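Local coordinates for protein BauA (Acinetobacter baumannii, PDB 6HCP) that takes up ferric preacinetobactin across the outer membrane as a TonB-dependent siderophore receptor, at residues R107-S112 / F531-P536; G556-R561 / P586-T591; F202-N207 / L229-Q234; V164-A169 / H189-R194. All coordinates share one frame; numbering follows the deposited sequence.

In the fold
From the N terminus, the chain first runs through residues 107-112 of the plug, which meet residues 531-536 of the barrel wall much later, closing contact 1, a loop of more than four hundred residues. Contacts 4 and 3 both fall within that span and follow one another without crossing. Contact 4 ties the stretch leaving the plug strand 159-165 to strand 184-196, and contact 3 zips the hairpin 202-212/221-234. Strands 184-196 and 202-212 are neighbours, and Asn207 of contact 3 bonds His189 of contact 4. After contact 1 closes, contact 2 pairs the hairpin 549-569/575-590. Contacts 1 and 2 touch, on the opposite side of the chain's centre from contacts 3 and 4.

Contact 1. Residues R107-S112 / F531-P536; sequences RGYASS and FEITKP. With C8E ((hydroxyethyloxy)tri(ethyloxy)octane), chain B; EDO (1,2-ethanediol), chain S.
Ile533 O is gripped by two donors: the hydroxyl of Tyr109 and, within the barrel sheet, the backbone N of Asn560. Tyr109 OH donates at 2.9 Å to Ile533 O and sits above the carbonyl plane, 47° out of it. Tyr109 CG lies anti to the carbonyl carbon and beside the backbone N (chi1 -74°); the ring beyond it slides past the side chains of Ile533 and Lys535, which point the other way. Its CE2 lies 3.4 Å from Ile533 CG2, while its CE1 meets Lys535 CB at 3.7 Å; both neighbours approach obliquely.

Arg107 makes the second half of the contact. Its chain, extended from CG to NE, is laid over one face of Phe531, with Arg107 CD above the ring centre, 3.6 Å from the Phe531 centroid, in a CH-pi contact. Farther out, NE of Arg107 comes within 3.5 Å of Phe531 CD2, and the guanidinium and ring planes differ by only 19°. Arg107 CD also touches Ile533 CD1 at 3.9 Å. The guanidinium is held by salt bridges from its NH2 to Glu564 and Glu514 of the barrel, and its NH1 makes a weak bond to Gln512.

Thus a plug residue places a buried positive charge against the barrel wall, with an aromatic face under its aliphatic part and carboxylates at its end. Such surroundings would favour the charged form of the arginine, while the tyrosine bond adds a neutral link between plug and barrel, as does Asn560 ND2 to Arg107 O.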
# COMPACT_ATOMS: atom_id res chain seq x y z
N ARG A 107 -1.55 -4.40 33.18
CA ARG A 107 -0.57 -5.10 33.99
C ARG A 107 -0.80 -6.62 33.92
O ARG A 107 -0.56 -7.36 34.89
CB ARG A 107 -0.61 -4.60 35.44
CG ARG A 107 0.02 -3.23 35.59
CD ARG A 107 0.30 -2.83 37.03
NE ARG A 107 1.06 -1.60 37.06
CZ ARG A 107 1.35 -0.90 38.15
NH1 ARG A 107 0.76 -1.19 39.31
NH2 ARG A 107 2.13 0.16 38.03
N GLY A 108 -1.22 -7.08 32.74
CA GLY A 108 -1.31 -8.49 32.42
C GLY A 108 -2.53 -9.18 32.99
O GLY A 108 -2.62 -10.42 32.91
N TYR A 109 -3.49 -8.42 33.52
CA TYR A 109 -4.76 -8.96 33.98
C TYR A 109 -5.92 -8.30 33.22
O TYR A 109 -5.87 -7.11 32.93
CB TYR A 109 -4.96 -8.68 35.47
CG TYR A 109 -4.12 -9.54 36.38
CD1 TYR A 109 -4.30 -10.91 36.44
CD2 TYR A 109 -3.11 -8.97 37.14
CE1 TYR A 109 -3.53 -11.69 37.28
CE2 TYR A 109 -2.30 -9.75 37.95
CZ TYR A 109 -2.54 -11.10 38.05
OH TYR A 109 -1.81 -11.86 38.92
N ALA A 110 -6.98 -9.06 33.02
CA ALA A 110 -8.17 -8.55 32.35
C ALA A 110 -8.66 -7.30 33.09
O ALA A 110 -8.62 -7.22 34.32
CB ALA A 110 -9.24 -9.61 32.28
N SER A 111 -9.08 -6.30 32.31
CA SER A 111 -9.78 -5.15 32.81
C SER A 111 -11.10 -5.02 32.05
O SER A 111 -11.10 -4.69 30.86
CB SER A 111 -8.95 -3.89 32.69
OG SER A 111 -9.68 -2.76 33.18
N SER A 112 -12.20 -5.37 32.71
CA SER A 112 -13.49 -5.53 32.04
C SER A 112 -14.04 -4.17 31.61
O SER A 112 -14.02 -3.19 32.39
CB SER A 112 -14.48 -6.26 32.94
OG SER A 112 -15.78 -6.29 32.37
N PHE A 531 6.21 -3.92 39.93
CA PHE A 531 5.08 -4.39 40.68
C PHE A 531 5.10 -5.91 40.75
O PHE A 531 5.66 -6.59 39.90
CB PHE A 531 3.77 -3.89 40.05
CG PHE A 531 3.51 -4.42 38.66
CD1 PHE A 531 2.95 -5.67 38.46
CD2 PHE A 531 3.81 -3.65 37.55
CE1 PHE A 531 2.70 -6.14 37.17
CE2 PHE A 531 3.57 -4.12 36.27
CZ PHE A 531 3.00 -5.36 36.08
N GLU A 532 4.44 -6.42 41.79
CA GLU A 532 4.09 -7.81 41.89
C GLU A 532 2.62 -7.88 42.31
O GLU A 532 2.22 -7.23 43.29
CB GLU A 532 4.97 -8.56 42.89
CG GLU A 532 4.52 -9.98 43.12
CD GLU A 532 5.41 -10.79 44.06
OE1 GLU A 532 6.55 -11.09 43.66
OE2 GLU A 532 4.98 -11.05 45.18
N ILE A 533 1.82 -8.59 41.51
CA ILE A 533 0.40 -8.69 41.79
C ILE A 533 0.05 -10.18 41.79
O ILE A 533 0.18 -10.82 40.74
CB ILE A 533 -0.45 -7.97 40.73
CG1 ILE A 533 -0.12 -6.48 40.63
CG2 ILE A 533 -1.93 -8.20 40.99
CD1 ILE A 533 -0.60 -5.83 39.34
N THR A 534 -0.56 -10.65 42.89
CA THR A 534 -1.06 -12.01 42.97
C THR A 534 -2.58 -12.00 42.88
O THR A 534 -3.23 -11.26 43.60
CB THR A 534 -0.57 -12.74 44.23
OG1 THR A 534 -0.99 -11.99 45.37
CG2 THR A 534 0.93 -12.90 44.23
N LYS A 535 -3.13 -12.93 42.09
CA LYS A 535 -4.57 -13.03 41.92
C LYS A 535 -4.98 -14.48 42.20
O LYS A 535 -4.51 -15.41 41.53
CB LYS A 535 -5.02 -12.63 40.52
CG LYS A 535 -6.52 -12.70 40.29
CD LYS A 535 -6.97 -12.24 38.88
CE LYS A 535 -8.41 -11.80 38.80
NZ LYS A 535 -9.37 -12.91 39.03
N PRO A 536 -5.91 -14.70 43.13
CA PRO A 536 -6.34 -16.07 43.44
C PRO A 536 -7.36 -16.60 42.43
O PRO A 536 -8.06 -15.83 41.78
CB PRO A 536 -6.96 -15.96 44.85
CG PRO A 536 -7.37 -14.52 44.99
CD PRO A 536 -6.46 -13.71 44.07
C1 C8E B . 10.77 -8.74 36.43
C2 C8E B . 9.84 -8.01 37.38
C3 C8E B . 10.53 -7.49 38.64
C4 C8E B . 9.56 -7.21 39.78
C5 C8E B . 10.00 -7.95 41.04
C6 C8E B . 9.06 -7.65 42.20
C7 C8E B . 8.72 -6.16 42.30
C8 C8E B . 8.09 -5.83 43.65
O9 C8E B . 8.08 -4.42 43.82
C10 C8E B . 7.39 -4.03 45.01
C11 C8E B . 8.36 -3.69 46.15
O12 C8E B . 7.65 -3.18 47.30
C13 C8E B . 8.45 -2.38 48.18
C14 C8E B . 7.54 -1.52 49.04
O15 C8E B . 6.17 -1.94 48.94
C16 C8E B . 5.64 -2.41 50.18
C17 C8E B . 4.36 -1.67 50.57
O18 C8E B . 4.61 -0.29 50.86
C19 C8E B . 4.78 -0.03 52.25
C20 C8E B . 4.71 1.47 52.51
O21 C8E B . 4.02 2.01 51.38
C1 EDO S . 1.45 -8.49 47.15
O1 EDO S . 1.87 -8.87 48.47
C2 EDO S . 2.46 -9.04 46.20
O2 EDO S . 2.51 -10.46 46.41

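Contact 2. Residues G556-R561 / P586-T591; sequences GEQRNR and PELTKT. With EDO (1,2-ethanediol), chain E.
The Arg559 guanidinium is sandwiched: Thr589 CG2 lies over the centre of one face, 3.7 Å from Arg559 CZ, and Arg561 CZ covers the opposite face toward the rim. A water sits at the edge, in the plane, accepting from Arg559 NH1 at 2.8 Å and donating to Glu587 OE2. Glu587 runs alongside Arg559, pointing the same way, but its carboxylate is turned 80° from the guanidinium, and the direct bond from Arg559 NH1 to Glu587 OE1 (3.3 Å) is weak though part of a salt bridge. The water therefore supplements a poorly aligned ion pair.

On the same face of the sheet, Glu557 is extended from a CG anti to the backbone N (chi1 -175°), and its OE1 accepts the hydroxyl of Thr589 through the anti lone pair, Thr589 OG1 to Glu557 OE1 being 2.7 Å. Lys590 NZ adds a long salt bridge to Glu557 OE2. A classic beta bulge places both residues beside Glu557: Thr589 and Lys590 face it together, and Glu557 O receives Lys590 N at 3.2 Å and, weakly, Thr589 N.

On the other face, Gln558 NE2 donates at 2.9 Å to Asn560 OD1, whose oxygen also rests against Pro586 CA at 3.3 Å.

The antiparallel pair belongs to the hairpin 549-569/575-590. Strand 524-541 is the other neighbour of strand 549-569, and strand 599-618 that of strand 575-590, while the plug residue Tyr109 packs on Gln558 and Asn560.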
# COMPACT_ATOMS: atom_id res chain seq x y z
N GLY A 556 -5.79 -21.55 44.02
CA GLY A 556 -5.10 -21.25 42.76
C GLY A 556 -4.46 -19.87 42.83
O GLY A 556 -4.93 -19.00 43.57
N GLU A 557 -3.44 -19.64 42.01
CA GLU A 557 -2.81 -18.35 41.99
C GLU A 557 -2.16 -18.08 40.63
O GLU A 557 -1.45 -18.94 40.09
CB GLU A 557 -1.76 -18.26 43.09
CG GLU A 557 -1.14 -16.88 43.21
CD GLU A 557 -0.10 -16.80 44.32
OE1 GLU A 557 1.09 -17.17 44.07
OE2 GLU A 557 -0.49 -16.32 45.39
N GLN A 558 -2.26 -16.81 40.22
CA GLN A 558 -1.44 -16.24 39.18
C GLN A 558 -0.66 -15.08 39.81
O GLN A 558 -1.20 -14.32 40.62
CB GLN A 558 -2.32 -15.75 38.03
CG GLN A 558 -1.52 -15.08 36.90
CD GLN A 558 -2.34 -14.79 35.66
OE1 GLN A 558 -3.35 -15.44 35.39
NE2 GLN A 558 -1.96 -13.76 34.93
N ARG A 559 0.61 -14.98 39.45
CA ARG A 559 1.48 -13.93 39.94
C ARG A 559 2.10 -13.20 38.75
O ARG A 559 2.85 -13.79 37.98
CB ARG A 559 2.62 -14.52 40.78
CG ARG A 559 3.51 -13.46 41.42
CD ARG A 559 4.66 -14.08 42.21
NE ARG A 559 5.57 -14.84 41.37
CZ ARG A 559 6.23 -15.94 41.76
NH1 ARG A 559 6.97 -16.62 40.90
NH2 ARG A 559 6.16 -16.34 43.01
N ASN A 560 1.77 -11.91 38.64
CA ASN A 560 2.31 -11.05 37.60
C ASN A 560 3.35 -10.10 38.22
O ASN A 560 3.02 -9.28 39.07
CB ASN A 560 1.21 -10.22 36.92
CG ASN A 560 0.32 -11.01 35.99
OD1 ASN A 560 0.27 -12.24 36.06
ND2 ASN A 560 -0.49 -10.29 35.21
N ARG A 561 4.59 -10.25 37.77
CA ARG A 561 5.65 -9.37 38.11
C ARG A 561 6.00 -8.55 36.87
O ARG A 561 6.12 -9.11 35.78
CB ARG A 561 6.90 -10.13 38.57
CG ARG A 561 6.75 -10.81 39.92
CD ARG A 561 7.91 -11.78 40.20
NE ARG A 561 7.87 -12.22 41.59
CZ ARG A 561 8.53 -13.26 42.10
NH1 ARG A 561 9.33 -13.99 41.35
NH2 ARG A 561 8.40 -13.54 43.39
N PRO A 586 4.01 -13.17 33.79
CA PRO A 586 2.70 -13.58 34.30
C PRO A 586 2.69 -15.10 34.51
O PRO A 586 2.69 -15.85 33.53
CB PRO A 586 1.77 -13.14 33.16
CG PRO A 586 2.60 -13.28 31.91
CD PRO A 586 4.06 -13.25 32.32
N GLU A 587 2.91 -15.52 35.75
CA GLU A 587 3.18 -16.93 36.04
C GLU A 587 1.98 -17.57 36.74
O GLU A 587 1.43 -17.02 37.70
CB GLU A 587 4.44 -17.09 36.90
CG GLU A 587 4.71 -18.55 37.25
CD GLU A 587 6.02 -18.83 37.98
OE1 GLU A 587 6.90 -18.02 37.88
OE2 GLU A 587 6.13 -19.87 38.64
N LEU A 588 1.62 -18.77 36.30
CA LEU A 588 0.61 -19.58 36.96
C LEU A 588 1.31 -20.36 38.08
O LEU A 588 1.99 -21.32 37.81
CB LEU A 588 -0.04 -20.53 35.96
CG LEU A 588 -0.65 -19.87 34.72
CD1 LEU A 588 -1.30 -20.92 33.84
CD2 LEU A 588 -1.69 -18.83 35.14
N THR A 589 1.30 -19.79 39.29
CA THR A 589 2.13 -20.33 40.38
C THR A 589 1.45 -21.53 41.04
O THR A 589 2.14 -22.47 41.45
CB THR A 589 2.47 -19.26 41.43
OG1 THR A 589 1.23 -18.68 41.84
CG2 THR A 589 3.43 -18.23 40.88
N LYS A 590 0.11 -21.53 41.10
CA LYS A 590 -0.62 -22.66 41.69
C LYS A 590 -1.85 -22.96 40.84
O LYS A 590 -2.70 -22.10 40.65
CB LYS A 590 -1.00 -22.34 43.14
CG LYS A 590 0.18 -21.96 44.02
CD LYS A 590 -0.21 -21.30 45.34
CE LYS A 590 0.92 -20.54 45.98
NZ LYS A 590 0.45 -19.77 47.16
N THR A 591 -1.92 -24.20 40.36
CA THR A 591 -2.95 -24.65 39.43
C THR A 591 -3.48 -26.01 39.90
O THR A 591 -2.84 -26.71 40.65
CB THR A 591 -2.38 -24.75 38.00
OG1 THR A 591 -1.44 -25.83 37.95
CG2 THR A 591 -1.72 -23.46 37.55
C1 EDO E . -4.77 -19.16 37.84
O1 EDO E . -5.11 -18.71 39.15
C2 EDO E . -3.81 -20.32 38.04
O2 EDO E . -4.56 -21.43 38.53
O HOH W 1 8.00 -19.24 40.84

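Contact 3. Residues F202-N207 / L229-Q234; sequences FGVRIN and LGLDWQ
Phe202 turns its CG anti to the carbonyl carbon (chi1 -58°) and Trp233 sets its own anti to the backbone N (chi1 167°); both CG atoms lie on the same face of the sheet, where the two rings meet obliquely, planes 35° apart, with Phe202 CE1 at 3.3 Å from Trp233 CD1. On this face too, Val204 and Leu231 lie side by side and point the same way; Val204 CG1 and Leu231 CD2 are 3.9 Å apart. Ile206 and Leu229 make the third pair, so three cross-strand pairs line one surface of the sheet.

The other face is polar, and glycine alternates there with larger residues. Asp232 CG takes the crowded position between the backbone N and the carbonyl carbon, and the carboxylate leans across Gly203, with Asp232 OD1 3.3 Å from Gly203 CA. Asp232 OD2 accepts from Gln234 NE2 at 2.8 Å and also pairs with Arg195. Opposite Gly230, Arg205 bends at chi2, and its guanidinium leads away to Asp191 of strand 184-196 and to Tyr167 O.

Between the faces, the backbones pair in regular antiparallel register. Gly203 N donates to Asp232 O at 2.9 Å, and Gly230 N to Arg205 O at 2.8 Å.

Alternation of apolar side chains on one face with polar residues and glycine on the other is characteristic of the transmembrane strands of an outer-membrane beta barrel. This is a barrel hairpin, 202-212/221-234, its apolar surface probably directed at lipid and its polar face at the plug side of the wall.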
# COMPACT_ATOMS: atom_id res chain seq x y z
N PHE A 202 -24.46 28.31 35.05
CA PHE A 202 -25.05 27.12 34.43
C PHE A 202 -24.34 26.80 33.11
O PHE A 202 -24.04 27.70 32.33
CB PHE A 202 -26.54 27.30 34.14
CG PHE A 202 -27.39 27.62 35.34
CD1 PHE A 202 -27.85 26.62 36.17
CD2 PHE A 202 -27.78 28.93 35.59
CE1 PHE A 202 -28.64 26.93 37.27
CE2 PHE A 202 -28.57 29.24 36.68
CZ PHE A 202 -28.98 28.24 37.54
N GLY A 203 -24.17 25.50 32.84
CA GLY A 203 -23.55 25.04 31.60
C GLY A 203 -24.35 23.92 30.96
O GLY A 203 -24.92 23.07 31.65
N VAL A 204 -24.44 23.96 29.63
CA VAL A 204 -25.03 22.90 28.83
C VAL A 204 -24.02 22.49 27.74
O VAL A 204 -23.52 23.35 26.99
CB VAL A 204 -26.35 23.36 28.20
CG1 VAL A 204 -26.94 22.27 27.34
CG2 VAL A 204 -27.35 23.86 29.24
N ARG A 205 -23.74 21.19 27.65
CA ARG A 205 -22.82 20.65 26.61
C ARG A 205 -23.46 19.41 25.98
O ARG A 205 -23.86 18.49 26.68
CB ARG A 205 -21.45 20.38 27.25
CG ARG A 205 -20.41 19.83 26.28
CD ARG A 205 -19.42 20.87 25.81
NE ARG A 205 -18.40 20.30 24.94
CZ ARG A 205 -17.11 20.34 25.19
NH1 ARG A 205 -16.67 20.80 26.35
NH2 ARG A 205 -16.25 19.92 24.27
N ILE A 206 -23.62 19.42 24.66
CA ILE A 206 -24.35 18.39 23.96
C ILE A 206 -23.43 17.79 22.89
O ILE A 206 -22.81 18.52 22.15
CB ILE A 206 -25.64 18.97 23.34
CG1 ILE A 206 -26.57 19.59 24.39
CG2 ILE A 206 -26.38 17.91 22.55
CD1 ILE A 206 -27.67 20.42 23.78
N ASN A 207 -23.41 16.45 22.80
CA ASN A 207 -22.70 15.77 21.73
C ASN A 207 -23.67 14.84 21.03
O ASN A 207 -24.49 14.17 21.69
CB ASN A 207 -21.46 15.03 22.24
CG ASN A 207 -20.30 15.94 22.55
OD1 ASN A 207 -19.39 16.08 21.74
ND2 ASN A 207 -20.34 16.57 23.72
N LEU A 229 -25.54 14.59 27.06
CA LEU A 229 -25.81 15.87 27.68
C LEU A 229 -24.98 15.97 28.96
O LEU A 229 -24.98 15.04 29.75
CB LEU A 229 -27.31 15.95 27.99
CG LEU A 229 -27.78 17.27 28.60
CD1 LEU A 229 -27.63 18.40 27.60
CD2 LEU A 229 -29.21 17.14 29.07
N GLY A 230 -24.20 17.05 29.06
CA GLY A 230 -23.48 17.41 30.28
C GLY A 230 -23.95 18.76 30.81
O GLY A 230 -23.86 19.76 30.10
N LEU A 231 -24.63 18.74 31.96
CA LEU A 231 -25.19 19.95 32.61
C LEU A 231 -24.43 20.19 33.91
O LEU A 231 -24.14 19.26 34.65
CB LEU A 231 -26.67 19.76 32.92
CG LEU A 231 -27.53 19.20 31.79
CD1 LEU A 231 -28.93 18.88 32.28
CD2 LEU A 231 -27.57 20.17 30.62
N ASP A 232 -24.21 21.46 34.24
CA ASP A 232 -23.61 21.77 35.50
C ASP A 232 -24.16 23.10 36.04
O ASP A 232 -24.61 23.98 35.28
CB ASP A 232 -22.09 21.84 35.40
CG ASP A 232 -21.57 23.11 34.73
OD1 ASP A 232 -21.61 23.14 33.50
OD2 ASP A 232 -20.97 23.95 35.44
N TRP A 233 -24.13 23.20 37.37
CA TRP A 233 -24.43 24.44 38.11
C TRP A 233 -23.33 24.67 39.14
O TRP A 233 -23.02 23.78 39.94
CB TRP A 233 -25.81 24.37 38.75
CG TRP A 233 -26.04 25.46 39.76
CD1 TRP A 233 -26.22 26.79 39.49
CD2 TRP A 233 -25.98 25.35 41.19
NE1 TRP A 233 -26.29 27.51 40.65
CE2 TRP A 233 -26.17 26.65 41.71
CE3 TRP A 233 -25.82 24.29 42.09
CZ2 TRP A 233 -26.18 26.92 43.08
CZ3 TRP A 233 -25.85 24.55 43.44
CH2 TRP A 233 -26.02 25.85 43.93
N GLN A 234 -22.66 25.82 39.04
CA GLN A 234 -21.62 26.22 39.97
C GLN A 234 -22.20 27.29 40.91
O GLN A 234 -22.45 28.41 40.48
CB GLN A 234 -20.40 26.79 39.27
CG GLN A 234 -19.85 25.92 38.15
CD GLN A 234 -19.44 24.55 38.64
OE1 GLN A 234 -18.70 24.40 39.61
NE2 GLN A 234 -19.96 23.54 37.98

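Contact 4. Residues V164-A169 / H189-R194; sequences VTKYAA and HVDVGR
Lys166 and Asp191 reach toward each other tip to tip. Lys166 CG lies anti to the carbonyl carbon (chi1 -71°), and beyond it the chain is fully extended, so that the ammonium is carried from the backbone to the facing strand. Asp191 CG, anti to its backbone N, answers from strand 184-196. The salt bridge joins Lys166 NZ to Asp191 OD2 at 2.9 Å, but the nitrogen stands above the carboxylate, 55° out of its plane. Lys166 CE follows at 3.6 Å from the same Asp191 OD2.

His189 meets the ammonium differently. Its ring presents an edge, near its plane, and His189 CE1 comes within 4.1 Å of Lys166 NZ, a packing contact rather than a bond. The imidazole NE2 is instead hydrogen-bonded to Asn207 OD1 on strand 202-212, an oxygen that Lys166 NZ also approaches in a weak hydrogen bond.

Farther along, Ala168 turns its methyl onto the strand, with CB 3.6 Å from Arg194 O and 4.4 Å from Gly193 CA. The chain leaving plug strand 159-165 is thus laid close against the start of the barrel wall.

Lys166 NZ has a further strong partner in Glu133 O, and Asp191 has Arg205 at its other oxygen, so both charges are shared among several groups. In this buried setting, two basic side chains around one carboxylate would be expected to keep Asp191 ionised, and the network binds the link between plug and barrel to two adjacent strands of the wall.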
# COMPACT_ATOMS: atom_id res chain seq x y z
N VAL A 164 -14.12 10.94 32.06
CA VAL A 164 -14.53 12.24 32.57
C VAL A 164 -15.33 12.93 31.47
O VAL A 164 -14.84 13.10 30.35
CB VAL A 164 -13.31 13.07 32.99
CG1 VAL A 164 -13.69 14.47 33.44
CG2 VAL A 164 -12.48 12.36 34.04
N THR A 165 -16.58 13.28 31.76
CA THR A 165 -17.49 13.81 30.75
C THR A 165 -17.15 15.28 30.46
O THR A 165 -16.42 15.94 31.22
CB THR A 165 -18.95 13.66 31.16
OG1 THR A 165 -19.13 14.33 32.41
CG2 THR A 165 -19.37 12.21 31.26
N LYS A 166 -17.69 15.77 29.34
CA LYS A 166 -17.50 17.16 28.89
C LYS A 166 -18.57 18.07 29.52
O LYS A 166 -19.76 17.75 29.46
CB LYS A 166 -17.66 17.25 27.37
CG LYS A 166 -16.55 16.63 26.54
CD LYS A 166 -16.96 16.49 25.07
CE LYS A 166 -15.80 16.18 24.15
NZ LYS A 166 -16.24 16.05 22.74
N TYR A 167 -18.14 19.24 29.99
CA TYR A 167 -19.05 20.31 30.40
C TYR A 167 -18.72 21.59 29.61
O TYR A 167 -17.64 21.72 29.01
CB TYR A 167 -18.96 20.51 31.91
CG TYR A 167 -19.30 19.29 32.73
CD1 TYR A 167 -20.61 18.84 32.83
CD2 TYR A 167 -18.31 18.53 33.32
CE1 TYR A 167 -20.93 17.70 33.56
CE2 TYR A 167 -18.61 17.40 34.06
CZ TYR A 167 -19.92 16.98 34.18
OH TYR A 167 -20.21 15.84 34.89
N ALA A 168 -19.65 22.55 29.63
CA ALA A 168 -19.54 23.76 28.82
C ALA A 168 -18.40 24.64 29.31
O ALA A 168 -18.35 25.01 30.48
CB ALA A 168 -20.85 24.52 28.82
N ALA A 169 -17.50 24.99 28.39
CA ALA A 169 -16.52 26.05 28.62
C ALA A 169 -17.23 27.42 28.65
O ALA A 169 -18.38 27.56 28.24
CB ALA A 169 -15.46 26.00 27.54
N HIS A 189 -20.17 14.12 13.81
CA HIS A 189 -20.17 14.39 15.22
C HIS A 189 -20.34 15.89 15.43
O HIS A 189 -19.53 16.68 14.93
CB HIS A 189 -18.86 13.87 15.84
CG HIS A 189 -18.64 14.32 17.24
ND1 HIS A 189 -17.37 14.54 17.74
CD2 HIS A 189 -19.50 14.51 18.27
CE1 HIS A 189 -17.46 14.90 19.02
NE2 HIS A 189 -18.76 14.83 19.37
N VAL A 190 -21.38 16.26 16.18
CA VAL A 190 -21.61 17.63 16.60
C VAL A 190 -21.33 17.74 18.10
O VAL A 190 -21.72 16.87 18.88
CB VAL A 190 -23.05 18.06 16.27
CG1 VAL A 190 -23.44 19.33 17.01
CG2 VAL A 190 -23.25 18.21 14.77
N ASP A 191 -20.61 18.81 18.47
CA ASP A 191 -20.25 19.11 19.84
C ASP A 191 -20.56 20.60 20.07
O ASP A 191 -19.98 21.46 19.41
CB ASP A 191 -18.77 18.82 20.10
CG ASP A 191 -18.35 18.91 21.56
OD1 ASP A 191 -19.23 19.21 22.41
OD2 ASP A 191 -17.16 18.65 21.85
N VAL A 192 -21.52 20.89 20.96
CA VAL A 192 -21.97 22.28 21.18
C VAL A 192 -22.05 22.56 22.68
O VAL A 192 -22.51 21.72 23.45
CB VAL A 192 -23.33 22.55 20.51
CG1 VAL A 192 -23.28 22.36 19.01
CG2 VAL A 192 -24.45 21.72 21.11
N GLY A 193 -21.55 23.73 23.09
CA GLY A 193 -21.62 24.16 24.47
C GLY A 193 -21.95 25.64 24.60
O GLY A 193 -21.57 26.45 23.75
N ARG A 194 -22.61 25.98 25.70
CA ARG A 194 -22.87 27.36 26.07
C ARG A 194 -23.16 27.41 27.57
O ARG A 194 -23.74 26.47 28.13
CB ARG A 194 -24.07 27.90 25.28
CG ARG A 194 -24.35 29.38 25.50
CD ARG A 194 -25.57 29.82 24.71
NE ARG A 194 -25.24 30.07 23.32
CZ ARG A 194 -24.61 31.16 22.89
NH1 ARG A 194 -24.31 32.13 23.72
NH2 ARG A 194 -24.26 31.25 21.62